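Local coordinates for ParB domain protein nuclease (Sulfolobus solfataricus, PDB 5K5D) that probably serves as a ParB-type DNA-binding protein of a pNOB8-like archaeal partition system, with a possible nuclease activity, at residues 168-173 and 198-202; 109-113 and 185-191; 15-19 and 74-79; 90-95 and 122-126; 29-34 and 101-107. The protein carries 4 engineered substitutions. All coordinates share one frame; numbering follows the deposited sequence.

Contact 1. Residues 168-173 and 198-202; sequences ISALEY and LRINT
The side chain of R199 is laid across the Y173 ring at about a right angle, with its aliphatic part, not its charge, over the aromatic face. CD of R199 stands 3.9 Å from the centre of the Y173 ring, a CH-pi contact displaced toward the rim on the side of CZ. The guanidinium lies beyond the ring, its plane 81° from that of the ring, with the hydroxyl end of Y173 near its edge. Both polar ends are held by D121 of helix 109-128, which takes a hydrogen bond from Y173 OH and a salt bridge from R199 NH2. I200 fills the space nearer the backbone: its CD1 packs 3.8 Å from CB of Y173, while its CB lies 4.0 Å from the methyl CB of A170. Y173 CG is turned anti to the backbone N (chi1 -165°), which carries the ring from helix 170-180 to helix 189-201. Helix 170-180 begins with a capping box, S169 OG accepting from E172 N at 3.2 Å and E172 OE1 from S169 N at 2.8 Å; S169 OG also hydrogen-bonds N156. A leucine in place of Y173 would probably leave the R199 chain without its aromatic face and D121 without the hydroxyl it binds. No hydrogen bond links the segments directly; the contact depends on apolar packing, the buried charge of R199 balanced by a carboxylate from a third helix.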
# COMPACT_ATOMS: atom_id res chain seq x y z
N ILE B 168 12.65 -11.85 0.53
CA ILE B 168 11.82 -12.24 -0.60
C ILE B 168 12.37 -11.68 -1.91
O ILE B 168 13.05 -10.65 -1.91
CB ILE B 168 10.36 -11.78 -0.40
CG1 ILE B 168 9.47 -12.29 -1.53
CG2 ILE B 168 10.29 -10.27 -0.25
CD1 ILE B 168 8.00 -12.02 -1.31
N SER B 169 12.09 -12.36 -3.01
CA SER B 169 12.57 -11.92 -4.32
C SER B 169 11.52 -11.08 -5.02
O SER B 169 10.34 -11.09 -4.65
CB SER B 169 12.93 -13.13 -5.18
OG SER B 169 11.77 -13.82 -5.60
N ALA B 170 11.94 -10.35 -6.05
CA ALA B 170 11.03 -9.53 -6.84
C ALA B 170 9.93 -10.40 -7.44
O ALA B 170 8.82 -9.93 -7.67
CB ALA B 170 11.78 -8.80 -7.93
N LEU B 171 10.26 -11.66 -7.70
CA LEU B 171 9.31 -12.56 -8.33
C LEU B 171 8.21 -12.95 -7.37
O LEU B 171 7.03 -12.82 -7.67
CB LEU B 171 10.02 -13.80 -8.86
CG LEU B 171 9.14 -14.75 -9.68
CD1 LEU B 171 8.55 -14.03 -10.89
CD2 LEU B 171 9.93 -15.97 -10.10
N GLU B 172 8.60 -13.44 -6.19
CA GLU B 172 7.65 -13.86 -5.18
C GLU B 172 6.74 -12.69 -4.81
O GLU B 172 5.52 -12.84 -4.75
CB GLU B 172 8.37 -14.39 -3.94
CG GLU B 172 9.45 -15.42 -4.26
CD GLU B 172 10.30 -15.77 -3.05
OE1 GLU B 172 11.19 -14.96 -2.70
OE2 GLU B 172 10.09 -16.85 -2.46
N TYR B 173 7.35 -11.52 -4.58
CA TYR B 173 6.60 -10.31 -4.25
C TYR B 173 5.59 -9.97 -5.35
O TYR B 173 4.45 -9.60 -5.06
CB TYR B 173 7.54 -9.13 -4.02
CG TYR B 173 6.88 -7.96 -3.33
CD1 TYR B 173 6.36 -6.90 -4.05
CD2 TYR B 173 6.78 -7.92 -1.94
CE1 TYR B 173 5.75 -5.82 -3.41
CE2 TYR B 173 6.18 -6.85 -1.29
CZ TYR B 173 5.67 -5.81 -2.03
OH TYR B 173 5.07 -4.75 -1.38
N LEU B 198 10.93 -2.27 -8.28
CA LEU B 198 11.38 -1.14 -7.50
C LEU B 198 11.37 -1.49 -6.02
O LEU B 198 12.29 -1.14 -5.28
CB LEU B 198 10.49 0.09 -7.74
CG LEU B 198 10.41 0.65 -9.16
CD1 LEU B 198 9.57 1.92 -9.18
CD2 LEU B 198 11.80 0.91 -9.72
N ARG B 199 10.34 -2.20 -5.58
CA ARG B 199 10.18 -2.51 -4.17
C ARG B 199 11.34 -3.34 -3.65
O ARG B 199 11.77 -3.18 -2.50
CB ARG B 199 8.86 -3.24 -3.93
CG ARG B 199 8.32 -3.09 -2.52
CD ARG B 199 8.88 -4.15 -1.60
NE ARG B 199 8.63 -3.84 -0.20
CZ ARG B 199 9.53 -3.32 0.62
NH1 ARG B 199 10.75 -3.06 0.18
NH2 ARG B 199 9.20 -3.06 1.88
N ILE B 200 11.87 -4.22 -4.50
CA ILE B 200 12.93 -5.13 -4.11
C ILE B 200 14.33 -4.59 -4.41
O ILE B 200 15.23 -4.68 -3.58
CB ILE B 200 12.75 -6.51 -4.77
CG1 ILE B 200 11.87 -7.40 -3.90
CG2 ILE B 200 14.10 -7.18 -5.02
CD1 ILE B 200 10.50 -6.81 -3.61
N ASN B 201 14.49 -4.02 -5.60
CA ASN B 201 15.80 -3.52 -6.01
C ASN B 201 16.12 -2.14 -5.46
O ASN B 201 17.27 -1.86 -5.11
CB ASN B 201 15.92 -3.53 -7.54
CG ASN B 201 15.98 -4.93 -8.11
OD1 ASN B 201 17.05 -5.51 -8.26
ND2 ASN B 201 14.82 -5.49 -8.44
N THR B 202 15.11 -1.29 -5.37
CA THR B 202 15.33 0.11 -5.02
C THR B 202 14.23 0.69 -4.12
O THR B 202 13.47 1.57 -4.53
CB THR B 202 15.48 0.96 -6.29
OG1 THR B 202 15.81 2.31 -5.95
CG2 THR B 202 14.20 0.93 -7.12

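Contact 2. Residues 109-113 and 185-191; sequences KNERL and KALSESD
K109, in the first turn of helix 109-128, reaches D191 with an almost fully extended chain that bends only at its last torsion (chi4 -54°). Its NZ forms a salt bridge of 2.8 Å with D191 OD1, approaching from above the carboxylate plane, and lies 3.9 Å from CD2 of L187. One turn on, R112 bends at chi3 and presents NH1 to the carbonyl O of A186 at 3.2 Å. That oxygen lies in the guanidinium plane and is met on a lone pair. L113, buried, brings CD2 to 3.5 Å from CD1 of L187 as the two leucines cross at about a right angle; L218 of helix 218-230 also packs on L113. D181 holds the loop by accepting from the backbone N of both A186 and L187. S188 OG receives D191 N at 3.1 Å. This is a helix N-cap: S188 starts helix 189-201, and the loop before it packs on the first turn of helix 109-128.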
# COMPACT_ATOMS: atom_id res chain seq x y z
N LYS B 109 -3.87 7.41 -7.14
CA LYS B 109 -3.07 6.25 -7.55
C LYS B 109 -1.92 5.98 -6.58
O LYS B 109 -1.54 4.83 -6.36
CB LYS B 109 -2.54 6.44 -8.98
CG LYS B 109 -2.01 5.18 -9.64
CD LYS B 109 -1.65 5.44 -11.10
CE LYS B 109 -1.20 4.17 -11.81
NZ LYS B 109 -0.08 3.52 -11.08
N ASN B 110 -1.38 7.05 -5.99
CA ASN B 110 -0.22 6.94 -5.10
C ASN B 110 -0.58 6.49 -3.68
O ASN B 110 0.24 5.91 -2.98
CB ASN B 110 0.53 8.27 -5.04
CG ASN B 110 1.27 8.58 -6.32
OD1 ASN B 110 0.67 9.03 -7.30
ND2 ASN B 110 2.57 8.33 -6.33
N GLU B 111 -1.81 6.76 -3.27
CA GLU B 111 -2.26 6.39 -1.95
C GLU B 111 -2.64 4.91 -1.92
O GLU B 111 -2.47 4.24 -0.90
CB GLU B 111 -3.45 7.26 -1.52
CG GLU B 111 -3.09 8.71 -1.30
CD GLU B 111 -4.31 9.63 -1.30
OE1 GLU B 111 -4.20 10.76 -0.76
OE2 GLU B 111 -5.36 9.22 -1.83
N ARG B 112 -3.16 4.41 -3.03
CA ARG B 112 -3.52 3.00 -3.12
C ARG B 112 -2.28 2.13 -3.29
O ARG B 112 -2.23 1.00 -2.79
CB ARG B 112 -4.51 2.75 -4.25
CG ARG B 112 -3.93 2.89 -5.64
CD ARG B 112 -4.91 2.40 -6.69
NE ARG B 112 -6.20 3.07 -6.58
CZ ARG B 112 -7.24 2.80 -7.36
NH1 ARG B 112 -7.14 1.88 -8.31
NH2 ARG B 112 -8.38 3.46 -7.19
N LEU B 113 -1.29 2.65 -3.99
CA LEU B 113 -0.01 1.97 -4.15
C LEU B 113 0.67 1.81 -2.79
O LEU B 113 1.24 0.77 -2.48
CB LEU B 113 0.89 2.75 -5.10
CG LEU B 113 0.83 2.38 -6.58
CD1 LEU B 113 1.49 3.44 -7.45
CD2 LEU B 113 1.47 1.01 -6.80
N LYS B 185 -8.02 -4.86 -11.36
CA LYS B 185 -8.94 -3.75 -11.10
C LYS B 185 -8.28 -2.63 -10.29
O LYS B 185 -8.77 -1.51 -10.26
CB LYS B 185 -10.20 -4.25 -10.41
CG LYS B 185 -11.11 -5.09 -11.30
CD LYS B 185 -12.28 -5.66 -10.52
CE LYS B 185 -13.35 -6.21 -11.46
NZ LYS B 185 -13.98 -5.14 -12.28
N ALA B 186 -7.16 -2.95 -9.64
CA ALA B 186 -6.44 -1.98 -8.83
C ALA B 186 -5.24 -1.40 -9.58
O ALA B 186 -4.97 -0.20 -9.52
CB ALA B 186 -6.00 -2.61 -7.53
N LEU B 187 -4.52 -2.27 -10.27
CA LEU B 187 -3.37 -1.87 -11.06
C LEU B 187 -3.27 -2.71 -12.32
O LEU B 187 -4.07 -3.62 -12.54
CB LEU B 187 -2.08 -2.01 -10.25
CG LEU B 187 -1.88 -1.06 -9.08
CD1 LEU B 187 -0.59 -1.40 -8.35
CD2 LEU B 187 -1.87 0.38 -9.55
N SER B 188 -2.28 -2.40 -13.15
CA SER B 188 -2.08 -3.13 -14.40
C SER B 188 -0.98 -4.16 -14.23
O SER B 188 -0.29 -4.19 -13.22
CB SER B 188 -1.72 -2.16 -15.53
OG SER B 188 -0.44 -1.59 -15.33
N GLU B 189 -0.83 -5.01 -15.24
CA GLU B 189 0.19 -6.05 -15.22
C GLU B 189 1.57 -5.41 -15.05
O GLU B 189 2.33 -5.79 -14.16
CB GLU B 189 0.13 -6.88 -16.50
CG GLU B 189 0.77 -8.26 -16.40
CD GLU B 189 -0.14 -9.29 -15.76
OE1 GLU B 189 0.36 -10.38 -15.41
OE2 GLU B 189 -1.35 -9.01 -15.61
N SER B 190 1.88 -4.44 -15.90
CA SER B 190 3.19 -3.80 -15.92
C SER B 190 3.43 -2.94 -14.68
O SER B 190 4.56 -2.84 -14.19
CB SER B 190 3.36 -2.95 -17.17
OG SER B 190 2.46 -1.86 -17.18
N ASP B 191 2.37 -2.32 -14.17
CA ASP B 191 2.44 -1.56 -12.93
C ASP B 191 2.81 -2.44 -11.74
O ASP B 191 3.56 -2.02 -10.86
CB ASP B 191 1.11 -0.83 -12.67
CG ASP B 191 1.10 0.58 -13.22
OD1 ASP B 191 0.23 1.37 -12.80
OD2 ASP B 191 1.96 0.90 -14.07

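Contact 3. Residues 15-19 and 74-79; sequences SIEKL and FKEVKI
I16 and V77 cross at about a right angle, whereas L19 meets V77 obliquely and slides past I79 in the opposite direction. Together these four side chains lay the turn after strand 9-15 over the face of strand 76-82 that carries V77 and I79. CD2 does the touching for L19, sitting 3.5 Å from CG1 of V77 and 3.8 Å from CG2 of I79. CG1 of I16 lies more loosely on the same V77 methyl, at 4.2 Å. With that branch anti to the backbone N (chi1 -168°), the far methyl of I16 runs toward F74: CD1 is 3.9 Å from CB of F74, and the phenyl ring itself leads away. The other branch, CG2, rests against the carbonyl oxygens of F74 and K75. L66 and K70 of helix 63-71 also pack on I16. Cutting I16 back to an alanine is likely to open a gap between the turn and V77 and to leave F74 CB, L66 and K70 without the branch they pack on. Backbone atoms fix the offset: I16 N donates to K75 O at 2.9 Å, next to the antiparallel, non-hydrogen-bonded pair of S15 and E76. The chemistry is one main-chain bond at the mouth of a strand pair, then branched aliphatic groups that extend the apolar layer on the V77 and I79 face past the end of strand 9-15.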
# COMPACT_ATOMS: atom_id res chain seq x y z
N SER B 15 -24.20 -2.36 19.44
CA SER B 15 -24.00 -1.06 20.06
C SER B 15 -22.72 -0.45 19.50
O SER B 15 -21.73 -1.15 19.30
CB SER B 15 -23.91 -1.18 21.59
OG SER B 15 -22.71 -1.81 21.99
N ILE B 16 -22.76 0.85 19.24
CA ILE B 16 -21.65 1.51 18.57
C ILE B 16 -20.34 1.39 19.35
O ILE B 16 -19.25 1.43 18.78
CB ILE B 16 -21.97 2.99 18.28
CG1 ILE B 16 -20.94 3.60 17.33
CG2 ILE B 16 -22.07 3.78 19.58
CD1 ILE B 16 -21.34 4.94 16.79
N GLU B 17 -20.45 1.21 20.66
CA GLU B 17 -19.28 1.13 21.52
C GLU B 17 -18.77 -0.30 21.68
O GLU B 17 -17.75 -0.54 22.33
CB GLU B 17 -19.60 1.74 22.89
CG GLU B 17 -20.09 3.18 22.83
CD GLU B 17 -19.06 4.12 22.23
OE1 GLU B 17 -17.86 3.98 22.57
OE2 GLU B 17 -19.44 4.99 21.42
N LYS B 18 -19.48 -1.25 21.09
CA LYS B 18 -19.08 -2.65 21.18
C LYS B 18 -17.87 -2.94 20.29
O LYS B 18 -17.15 -3.91 20.50
CB LYS B 18 -20.25 -3.56 20.82
CG LYS B 18 -20.02 -5.04 21.11
CD LYS B 18 -21.26 -5.86 20.80
CE LYS B 18 -21.01 -7.35 21.01
NZ LYS B 18 -22.23 -8.15 20.71
N LEU B 19 -17.65 -2.08 19.30
CA LEU B 19 -16.54 -2.25 18.35
C LEU B 19 -15.18 -1.87 18.94
O LEU B 19 -14.99 -0.75 19.41
CB LEU B 19 -16.80 -1.46 17.07
CG LEU B 19 -17.38 -2.23 15.88
CD1 LEU B 19 -17.84 -3.63 16.29
CD2 LEU B 19 -18.50 -1.44 15.21
N PHE B 74 -24.89 8.50 16.57
CA PHE B 74 -25.24 7.11 16.31
C PHE B 74 -25.03 6.24 17.55
O PHE B 74 -24.02 6.38 18.25
CB PHE B 74 -24.45 6.56 15.13
CG PHE B 74 -24.87 7.13 13.80
CD1 PHE B 74 -24.60 8.45 13.48
CD2 PHE B 74 -25.54 6.34 12.88
CE1 PHE B 74 -24.98 8.97 12.26
CE2 PHE B 74 -25.93 6.86 11.66
CZ PHE B 74 -25.65 8.18 11.35
N LYS B 75 -25.99 5.37 17.83
CA LYS B 75 -25.92 4.53 19.02
C LYS B 75 -25.62 3.07 18.68
O LYS B 75 -25.21 2.29 19.54
CB LYS B 75 -27.23 4.62 19.82
CG LYS B 75 -27.53 6.01 20.36
CD LYS B 75 -26.39 6.53 21.23
CE LYS B 75 -26.60 7.98 21.64
NZ LYS B 75 -25.48 8.49 22.47
N GLU B 76 -25.84 2.71 17.42
CA GLU B 76 -25.58 1.34 16.98
C GLU B 76 -25.24 1.30 15.50
O GLU B 76 -25.73 2.10 14.71
CB GLU B 76 -26.76 0.42 17.31
CG GLU B 76 -28.05 0.72 16.56
CD GLU B 76 -29.19 -0.21 16.96
OE1 GLU B 76 -29.22 -0.63 18.14
OE2 GLU B 76 -30.04 -0.52 16.11
N VAL B 77 -24.38 0.36 15.14
CA VAL B 77 -23.87 0.31 13.78
C VAL B 77 -24.00 -1.08 13.16
O VAL B 77 -23.72 -2.10 13.80
CB VAL B 77 -22.40 0.81 13.71
CG1 VAL B 77 -21.59 0.26 14.87
CG2 VAL B 77 -21.77 0.47 12.38
N LYS B 78 -24.46 -1.11 11.91
CA LYS B 78 -24.56 -2.34 11.15
C LYS B 78 -23.15 -2.79 10.77
O LYS B 78 -22.34 -1.99 10.31
CB LYS B 78 -25.39 -2.11 9.89
CG LYS B 78 -26.79 -1.56 10.16
CD LYS B 78 -27.23 -0.53 9.10
CE LYS B 78 -27.47 -1.16 7.74
NZ LYS B 78 -26.20 -1.57 7.07
N ILE B 79 -22.85 -4.07 10.97
CA ILE B 79 -21.54 -4.60 10.62
C ILE B 79 -21.61 -5.94 9.89
O ILE B 79 -22.64 -6.61 9.87
CB ILE B 79 -20.64 -4.76 11.87
CG1 ILE B 79 -21.17 -5.86 12.79
CG2 ILE B 79 -20.50 -3.44 12.61
CD1 ILE B 79 -20.25 -6.17 13.97

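Contact 4. Residues 90-95 and 122-126; sequences RDKAYE and RIAKM. Engineered in segment 122-126: M126 (natural residue Ile).
Y94 and R122 meet where two successive helices, 90-99 and 109-128, pack antiparallel, their local axes 9.9 Å apart and at 159° to each other. The start of the R122 side chain lies over one face of the Y94 ring: CB is 3.6 Å from the ring centre in a CH-pi contact, and the chain then bends at chi2 and runs on toward the hydroxyl. Ring and guanidinium planes stand 67° apart. E24 joins the polar ends, taking a hydrogen bond from Y94 OH and salt bridges from R122 and R90; the two arginines thus share E24, and R90 also pairs with D22. Nearer the helix backbone, I123 brings CD1 to 4.0 Å from CB of D91 and 4.2 Å from CB of Y94. M126, an engineered selenomethionine that is poorly ordered, brings CG to the edge of the Y94 ring and CE to 4.2 Å from CB of R90. This is an antiparallel helix pair joining helix 90-99 to the long helix 109-128.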
# COMPACT_ATOMS: atom_id res chain seq x y z
N ARG B 90 -4.31 -12.60 10.89
CA ARG B 90 -4.12 -11.26 10.34
C ARG B 90 -4.26 -11.23 8.82
O ARG B 90 -4.89 -10.33 8.27
CB ARG B 90 -2.74 -10.72 10.72
CG ARG B 90 -2.58 -10.42 12.19
CD ARG B 90 -3.23 -9.10 12.59
NE ARG B 90 -2.23 -8.05 12.78
CZ ARG B 90 -2.48 -6.90 13.39
NH1 ARG B 90 -3.70 -6.66 13.86
NH2 ARG B 90 -1.52 -5.99 13.53
N ASP B 91 -3.66 -12.21 8.15
CA ASP B 91 -3.67 -12.25 6.70
C ASP B 91 -5.07 -12.02 6.14
O ASP B 91 -5.23 -11.38 5.10
CB ASP B 91 -3.06 -13.56 6.16
CG ASP B 91 -3.74 -14.80 6.73
OD1 ASP B 91 -3.90 -14.88 7.96
OD2 ASP B 91 -4.10 -15.69 5.93
N LYS B 92 -6.07 -12.53 6.85
CA LYS B 92 -7.46 -12.36 6.42
C LYS B 92 -7.93 -10.91 6.59
O LYS B 92 -8.64 -10.39 5.74
CB LYS B 92 -8.38 -13.32 7.17
CG LYS B 92 -8.25 -14.77 6.71
CD LYS B 92 -9.18 -15.67 7.50
CE LYS B 92 -9.27 -17.06 6.88
NZ LYS B 92 -7.95 -17.74 6.83
N ALA B 93 -7.54 -10.28 7.69
CA ALA B 93 -7.88 -8.87 7.91
C ALA B 93 -7.21 -8.01 6.85
O ALA B 93 -7.82 -7.10 6.29
CB ALA B 93 -7.47 -8.43 9.30
N TYR B 94 -5.95 -8.32 6.58
CA TYR B 94 -5.19 -7.65 5.53
C TYR B 94 -5.89 -7.71 4.18
O TYR B 94 -5.92 -6.73 3.45
CB TYR B 94 -3.80 -8.27 5.42
CG TYR B 94 -2.93 -8.03 6.63
CD1 TYR B 94 -2.05 -8.99 7.09
CD2 TYR B 94 -3.01 -6.82 7.32
CE1 TYR B 94 -1.26 -8.76 8.20
CE2 TYR B 94 -2.22 -6.59 8.43
CZ TYR B 94 -1.35 -7.56 8.86
OH TYR B 94 -0.57 -7.32 9.97
N GLU B 95 -6.47 -8.87 3.86
CA GLU B 95 -7.11 -9.05 2.57
C GLU B 95 -8.39 -8.23 2.46
O GLU B 95 -8.66 -7.62 1.43
CB GLU B 95 -7.37 -10.53 2.29
CG GLU B 95 -6.09 -11.29 1.97
CD GLU B 95 -6.15 -12.76 2.34
OE1 GLU B 95 -7.26 -13.33 2.37
OE2 GLU B 95 -5.07 -13.34 2.60
N ARG B 122 2.90 -7.25 4.45
CA ARG B 122 2.34 -8.00 5.57
C ARG B 122 2.15 -9.45 5.17
O ARG B 122 2.54 -10.37 5.90
CB ARG B 122 0.98 -7.43 6.00
CG ARG B 122 0.96 -5.96 6.36
CD ARG B 122 1.98 -5.62 7.43
NE ARG B 122 1.57 -4.44 8.20
CZ ARG B 122 1.73 -3.18 7.81
NH1 ARG B 122 2.30 -2.91 6.64
NH2 ARG B 122 1.33 -2.19 8.59
N ILE B 123 1.56 -9.66 4.00
CA ILE B 123 1.29 -11.00 3.50
C ILE B 123 2.59 -11.79 3.32
O ILE B 123 2.62 -13.01 3.50
CB ILE B 123 0.52 -10.96 2.16
CG1 ILE B 123 -0.87 -10.37 2.36
CG2 ILE B 123 0.43 -12.35 1.56
CD1 ILE B 123 -1.76 -11.18 3.26
N ALA B 124 3.66 -11.08 2.97
CA ALA B 124 4.95 -11.72 2.77
C ALA B 124 5.48 -12.31 4.07
O ALA B 124 5.96 -13.45 4.10
CB ALA B 124 5.95 -10.74 2.19
N LYS B 125 5.38 -11.54 5.15
CA LYS B 125 5.82 -12.00 6.46
C LYS B 125 4.93 -13.13 6.97
O LYS B 125 5.40 -14.03 7.67
CB LYS B 125 5.79 -10.84 7.46
CG LYS B 125 6.61 -9.62 7.03
CD LYS B 125 6.49 -8.53 8.08
CE LYS B 125 7.32 -7.30 7.73
NZ LYS B 125 7.15 -6.25 8.76
N MSE B 126 3.66 -13.09 6.60
CA MSE B 126 2.70 -14.13 6.97
C MSE B 126 3.02 -15.46 6.29
O MSE B 126 2.56 -16.52 6.73
CB MSE B 126 1.28 -13.70 6.60
CG MSE B 126 0.66 -12.66 7.52
SE MSE B 126 0.07 -13.42 9.23
CE MSE B 126 1.11 -12.29 10.43

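Contact 5. Residues 29-34 and 101-107; sequences VPSNNS and NGVRRQL. With CIT (citric acid), chain E.
V29 and N101 form part of the tight side of this loop-to-loop contact: CG2 of V29 presses 3.6 Å from CG of N101, and CG1 lies 4.1 Å from CD2 of L107. L107 also sends CD1 to 3.6 Å from ND2 of N32 and over one face of the R104 guanidinium. At the far end CB of S34 and CB of Q106 approach to 3.4 Å. No hydrogen bond crosses the contact. On the side of the citrate, probably from the crystallisation liquor, the segments meet less directly and the ligand bridges them. Its O2 accepts from R104 NH2 at 2.8 Å and from N32 ND2 at 3.1 Å. R104 is steadied by Q106 OE1, which accepts from NH1 at 2.9 Å, while N32 closes an Asx turn with S34 N. G62 to R65, at the start of helix 63-71, complete the citrate site and match the G-x-x-R pattern of ParB proteins, consistent with an anion-binding site. L115 of helix 109-128 packs on V29 and N101, in the loops that follow helices 23-26 and 90-99.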
# COMPACT_ATOMS: atom_id res chain seq x y z
N VAL B 29 -4.81 2.41 5.98
CA VAL B 29 -5.14 3.23 4.82
C VAL B 29 -4.58 4.64 4.96
O VAL B 29 -4.82 5.30 5.97
CB VAL B 29 -6.65 3.29 4.56
CG1 VAL B 29 -6.96 4.28 3.46
CG2 VAL B 29 -7.19 1.90 4.22
N PRO B 30 -3.82 5.08 3.95
CA PRO B 30 -3.23 6.42 3.94
C PRO B 30 -4.31 7.49 4.07
O PRO B 30 -5.38 7.36 3.47
CB PRO B 30 -2.56 6.51 2.56
CG PRO B 30 -2.30 5.08 2.18
CD PRO B 30 -3.46 4.31 2.74
N SER B 31 -4.03 8.53 4.85
CA SER B 31 -4.98 9.62 5.05
C SER B 31 -5.35 10.26 3.72
O SER B 31 -4.50 10.46 2.85
CB SER B 31 -4.41 10.67 6.00
OG SER B 31 -3.20 11.20 5.48
N ASN B 32 -6.63 10.57 3.56
CA ASN B 32 -7.13 11.15 2.32
C ASN B 32 -8.19 12.21 2.57
O ASN B 32 -8.40 12.63 3.71
CB ASN B 32 -7.67 10.05 1.40
CG ASN B 32 -8.60 9.10 2.13
OD1 ASN B 32 -9.79 9.37 2.27
ND2 ASN B 32 -8.05 7.98 2.61
N ASN B 33 -8.86 12.65 1.51
CA ASN B 33 -9.83 13.74 1.61
C ASN B 33 -11.28 13.26 1.50
O ASN B 33 -12.15 14.01 1.07
CB ASN B 33 -9.56 14.81 0.55
CG ASN B 33 -8.20 15.46 0.71
OD1 ASN B 33 -7.62 15.46 1.81
ND2 ASN B 33 -7.67 16.02 -0.37
N SER B 34 -11.53 12.02 1.90
CA SER B 34 -12.84 11.42 1.70
C SER B 34 -13.75 11.55 2.92
O SER B 34 -14.89 11.08 2.89
CB SER B 34 -12.70 9.95 1.31
OG SER B 34 -12.24 9.17 2.40
N ASN B 101 -10.61 -1.23 -0.13
CA ASN B 101 -9.92 0.05 -0.30
C ASN B 101 -9.13 0.22 -1.59
O ASN B 101 -9.05 1.32 -2.13
CB ASN B 101 -9.05 0.34 0.92
CG ASN B 101 -9.86 0.61 2.17
OD1 ASN B 101 -10.30 1.74 2.40
ND2 ASN B 101 -10.06 -0.42 2.98
N GLY B 102 -8.55 -0.87 -2.10
CA GLY B 102 -7.74 -0.81 -3.30
C GLY B 102 -8.45 -0.27 -4.53
O GLY B 102 -7.83 0.40 -5.36
N VAL B 103 -9.74 -0.56 -4.66
CA VAL B 103 -10.53 -0.10 -5.80
C VAL B 103 -11.14 1.28 -5.56
O VAL B 103 -11.61 1.94 -6.49
CB VAL B 103 -11.66 -1.11 -6.14
CG1 VAL B 103 -12.58 -0.55 -7.22
CG2 VAL B 103 -11.07 -2.44 -6.58
N ARG B 104 -11.12 1.72 -4.30
CA ARG B 104 -11.77 2.96 -3.90
C ARG B 104 -11.31 4.18 -4.70
O ARG B 104 -10.12 4.37 -4.93
CB ARG B 104 -11.58 3.20 -2.40
CG ARG B 104 -12.61 4.11 -1.76
CD ARG B 104 -12.92 3.68 -0.34
NE ARG B 104 -11.77 3.83 0.54
CZ ARG B 104 -11.59 4.85 1.37
NH1 ARG B 104 -12.50 5.82 1.43
NH2 ARG B 104 -10.51 4.91 2.13
N ARG B 105 -12.27 5.00 -5.13
CA ARG B 105 -11.97 6.15 -5.98
C ARG B 105 -11.50 7.36 -5.18
O ARG B 105 -10.76 8.20 -5.69
CB ARG B 105 -13.19 6.51 -6.82
CG ARG B 105 -14.44 6.79 -6.01
CD ARG B 105 -15.70 6.47 -6.80
NE ARG B 105 -15.61 5.18 -7.49
CZ ARG B 105 -15.57 4.00 -6.88
NH1 ARG B 105 -15.62 3.93 -5.56
NH2 ARG B 105 -15.48 2.89 -7.60
N GLN B 106 -11.93 7.46 -3.93
CA GLN B 106 -11.50 8.56 -3.08
C GLN B 106 -9.99 8.55 -2.88
O GLN B 106 -9.41 9.52 -2.38
CB GLN B 106 -12.21 8.52 -1.72
CG GLN B 106 -13.72 8.50 -1.80
CD GLN B 106 -14.30 7.14 -1.45
OE1 GLN B 106 -14.60 6.86 -0.29
NE2 GLN B 106 -14.46 6.29 -2.46
N LEU B 107 -9.34 7.45 -3.27
CA LEU B 107 -7.90 7.32 -3.13
C LEU B 107 -7.17 7.49 -4.46
O LEU B 107 -7.45 6.78 -5.43
CB LEU B 107 -7.54 5.97 -2.50
CG LEU B 107 -7.68 5.81 -0.98
CD1 LEU B 107 -9.00 6.37 -0.49
CD2 LEU B 107 -7.54 4.34 -0.59
C1 CIT E . -11.02 5.95 5.06
O1 CIT E . -11.61 6.72 5.85
O2 CIT E . -10.05 6.38 4.41
C2 CIT E . -11.48 4.52 4.89
C3 CIT E . -11.91 3.87 6.21
O7 CIT E . -11.16 4.43 7.32
C4 CIT E . -11.72 2.36 6.09
C5 CIT E . -10.57 1.86 6.92
O3 CIT E . -9.44 1.71 6.41
O4 CIT E . -10.75 1.58 8.13
C6 CIT E . -13.39 4.08 6.42
O5 CIT E . -13.85 4.42 7.54
O6 CIT E . -14.19 3.90 5.48

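How the contacts relate
Helix 109-128 links contacts 1, 2 and 4. Its start serves contact 2 and its later turns contact 4, while D121 between them holds the polar ends of contact 1. Contacts 1 and 4 have centres about 17 Å apart and touch where I168 CD1 lies 4.3 Å from A124 CB; contacts 1 and 2 also share helix 189-201. Contacts 2 and 5 are the nearest pair, at about 13 Å between centres, joined by a weak hydrogen bond from R112 NH2 to R104 O, so contact 2 backs the loop that binds citrate. Contact 3, at the sheet edge, is remote: its centre is about 23 Å from contact 5 and about 41 Å from contact 1.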